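PDB 5VOL: putative esterase from Bacteroides intestinalis DSM 17393, which probably hydrolyses feruloyl ester bonds of arabinoxylan, as a calcium-binding esterase of carbohydrate esterase family 1. Local coordinates for residues C[17-22]-C[110-116]. Residues are numbered along the deposited sequence; the frame is centred on the assembly and turned at random.
Sequences LFSKVL and TFFYTEF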
loop_
_atom_site.group_PDB
_atom_site.type_symbol
_atom_site.label_atom_id
_atom_site.label_comp_id
_atom_site.label_asym_id
_atom_site.label_seq_id
_atom_site.Cartn_x
_atom_site.Cartn_y
_atom_site.Cartn_z
ATOM N N LEU C 17 -2.417 -35.532 -15.291
ATOM C CA LEU C 17 -3.454 -36.003 -16.191
ATOM C C LEU C 17 -2.799 -36.489 -17.484
ATOM O O LEU C 17 -1.935 -35.805 -18.035
ATOM C CB LEU C 17 -4.444 -34.882 -16.487
ATOM C CG LEU C 17 -5.467 -35.174 -17.571
ATOM C CD1 LEU C 17 -6.370 -36.332 -17.151
ATOM C CD2 LEU C 17 -6.271 -33.933 -17.882
ATOM N N PHE C 18 -3.177 -37.661 -17.979
ATOM C CA PHE C 18 -2.625 -38.074 -19.268
ATOM C C PHE C 18 -3.415 -37.475 -20.422
ATOM O O PHE C 18 -4.622 -37.640 -20.502
ATOM C CB PHE C 18 -2.587 -39.592 -19.424
ATOM C CG PHE C 18 -2.029 -40.025 -20.753
ATOM C CD1 PHE C 18 -0.662 -40.019 -20.969
ATOM C CD2 PHE C 18 -2.873 -40.372 -21.801
ATOM C CE1 PHE C 18 -0.132 -40.392 -22.201
ATOM C CE2 PHE C 18 -2.353 -40.745 -23.032
ATOM C CZ PHE C 18 -0.974 -40.753 -23.230
ATOM N N SER C 19 -2.727 -36.776 -21.319
ATOM C CA SER C 19 -3.386 -36.155 -22.464
ATOM C C SER C 19 -3.239 -37.002 -23.730
ATOM O O SER C 19 -2.118 -37.280 -24.165
ATOM C CB SER C 19 -2.813 -34.765 -22.715
ATOM O OG SER C 19 -3.252 -34.237 -23.958
ATOM N N LYS C 20 -4.373 -37.383 -24.318
ATOM C CA LYS C 20 -4.409 -38.080 -25.600
ATOM C C LYS C 20 -4.091 -37.111 -26.728
ATOM O O LYS C 20 -3.417 -37.474 -27.691
ATOM C CB LYS C 20 -5.781 -38.720 -25.841
ATOM C CG LYS C 20 -6.091 -39.936 -24.987
ATOM C CD LYS C 20 -7.564 -40.308 -25.128
ATOM C CE LYS C 20 -7.980 -41.439 -24.197
ATOM N NZ LYS C 20 -7.531 -42.772 -24.692
ATOM N N VAL C 21 -4.587 -35.879 -26.612
ATOM C CA VAL C 21 -4.265 -34.833 -27.584
ATOM C C VAL C 21 -2.750 -34.610 -27.744
ATOM O O VAL C 21 -2.255 -34.405 -28.858
ATOM C CB VAL C 21 -4.914 -33.487 -27.195
ATOM C CG1 VAL C 21 -4.383 -32.376 -28.078
ATOM C CG2 VAL C 21 -6.419 -33.579 -27.288
ATOM N N LEU C 22 -2.018 -34.652 -26.631
ATOM C CA LEU C 22 -0.586 -34.353 -26.631
ATOM C C LEU C 22 0.275 -35.606 -26.582
ATOM O O LEU C 22 1.485 -35.533 -26.781
ATOM C CB LEU C 22 -0.211 -33.465 -25.431
ATOM C CG LEU C 22 -0.916 -32.118 -25.336
ATOM C CD1 LEU C 22 -0.538 -31.440 -23.996
ATOM C CD2 LEU C 22 -0.513 -31.266 -26.523
ATOM N N THR C 110 -5.982 -27.216 -27.317
ATOM C CA THR C 110 -6.997 -28.244 -27.468
ATOM C C THR C 110 -6.971 -29.148 -26.242
ATOM O O THR C 110 -8.018 -29.565 -25.749
ATOM C CB THR C 110 -6.778 -29.087 -28.766
ATOM O OG1 THR C 110 -6.931 -28.239 -29.909
ATOM C CG2 THR C 110 -7.780 -30.216 -28.841
ATOM N N PHE C 111 -5.770 -29.430 -25.739
ATOM C CA PHE C 111 -5.633 -30.179 -24.492
ATOM C C PHE C 111 -6.304 -29.411 -23.340
ATOM O O PHE C 111 -7.021 -29.988 -22.520
ATOM C CB PHE C 111 -4.158 -30.432 -24.161
ATOM C CG PHE C 111 -3.874 -30.530 -22.676
ATOM C CD1 PHE C 111 -4.272 -31.639 -21.951
ATOM C CD2 PHE C 111 -3.220 -29.500 -22.014
ATOM C CE1 PHE C 111 -4.019 -31.729 -20.596
ATOM C CE2 PHE C 111 -2.944 -29.584 -20.668
ATOM C CZ PHE C 111 -3.354 -30.689 -19.947
ATOM N N PHE C 112 -6.048 -28.109 -23.280
ATOM C CA PHE C 112 -6.555 -27.286 -22.173
ATOM C C PHE C 112 -8.086 -27.325 -22.116
ATOM O O PHE C 112 -8.676 -27.619 -21.078
ATOM C CB PHE C 112 -6.068 -25.842 -22.311
ATOM C CG PHE C 112 -6.472 -24.964 -21.157
ATOM C CD1 PHE C 112 -7.696 -24.311 -21.165
ATOM C CD2 PHE C 112 -5.640 -24.820 -20.057
ATOM C CE1 PHE C 112 -8.085 -23.497 -20.088
ATOM C CE2 PHE C 112 -6.013 -24.019 -18.972
ATOM C CZ PHE C 112 -7.238 -23.360 -18.990
ATOM N N TYR C 113 -8.722 -27.046 -23.245
ATOM C CA TYR C 113 -10.182 -26.917 -23.301
ATOM C C TYR C 113 -10.983 -28.205 -23.437
ATOM O O TYR C 113 -12.148 -28.233 -23.022
ATOM C CB TYR C 113 -10.572 -25.990 -24.447
ATOM C CG TYR C 113 -10.232 -24.583 -24.087
ATOM C CD1 TYR C 113 -11.026 -23.868 -23.189
ATOM C CD2 TYR C 113 -9.089 -23.984 -24.581
ATOM C CE1 TYR C 113 -10.695 -22.574 -22.818
ATOM C CE2 TYR C 113 -8.750 -22.697 -24.215
ATOM C CZ TYR C 113 -9.557 -21.999 -23.335
ATOM O OH TYR C 113 -9.210 -20.721 -22.979
ATOM N N THR C 114 -10.401 -29.264 -24.009
ATOM C CA THR C 114 -11.210 -30.472 -24.214
ATOM C C THR C 114 -10.838 -31.569 -23.239
ATOM O O THR C 114 -11.594 -32.520 -23.074
ATOM C CB THR C 114 -11.089 -31.038 -25.654
ATOM O OG1 THR C 114 -9.771 -31.552 -25.852
ATOM C CG2 THR C 114 -11.375 -29.955 -26.698
ATOM N N GLU C 115 -9.677 -31.452 -22.597
ATOM C CA GLU C 115 -9.236 -32.477 -21.644
ATOM C C GLU C 115 -8.994 -31.917 -20.229
ATOM O O GLU C 115 -9.540 -32.423 -19.241
ATOM C CB GLU C 115 -7.958 -33.156 -22.135
ATOM C CG GLU C 115 -8.111 -34.001 -23.403
ATOM C CD GLU C 115 -6.806 -34.675 -23.803
ATOM O OE1 GLU C 115 -5.753 -33.998 -23.810
ATOM O OE2 GLU C 115 -6.826 -35.890 -24.098
ATOM N N PHE C 116 -8.156 -30.889 -20.131
ATOM C CA PHE C 116 -7.737 -30.395 -18.815
ATOM C C PHE C 116 -8.889 -29.741 -18.063
ATOM O O PHE C 116 -9.199 -30.138 -16.948
ATOM C CB PHE C 116 -6.573 -29.410 -18.947
ATOM C CG PHE C 116 -5.965 -29.006 -17.625
ATOM C CD1 PHE C 116 -5.305 -29.932 -16.843
ATOM C CD2 PHE C 116 -6.054 -27.694 -17.173
ATOM C CE1 PHE C 116 -4.730 -29.566 -15.627
ATOM C CE2 PHE C 116 -5.486 -27.313 -15.953
ATOM C CZ PHE C 116 -4.827 -28.249 -15.178
#
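Glu115 reaches from helix 108-123 to the turn that follows strand 11-19 and holds it with both carboxylate oxygens. Its OE1 takes the hydroxyl of Ser19 (OG to OE1 2.5 Å), and its OE2 receives the backbone N of Lys20 at 2.9 Å, each through a syn lone pair; a weak bond from Val21 N also reaches OE2. The chain is extended beyond CG (chi2 -178°), which lets the carboxylate at its end meet the turn. A small hydroxyl suits Ser19, whose CB and OG touch both the carboxylate and the Phe111 ring (Ser19 OG to Phe111 CD1 3.4 Å, obliquely). The same OG accepts from Leu22 N at 3.0 Å, an ST motif that closes the turn. An alanine in place of Glu115 would probably leave Ser19 OG and Lys20 N without their acceptors, the turn freer to move off the helix.

Apolar groups pack around this polar grip. The methyl CD1 of Leu22 lies 3.7 Å from Phe111 CG, the two side chains crossing at about a right angle, while Phe116 CB lies over the rim of one face of the Phe111 ring. Leu17 CD2 lies 4.2 Å from Phe116 CD1, at that ring's edge, and branched Val21 sets CG2 against Thr110 CG2. The arrangement joins the strand outermost within this chain, at its turn into antiparallel strand 24-32, to a helix packed on this alpha/beta-hydrolase sheet.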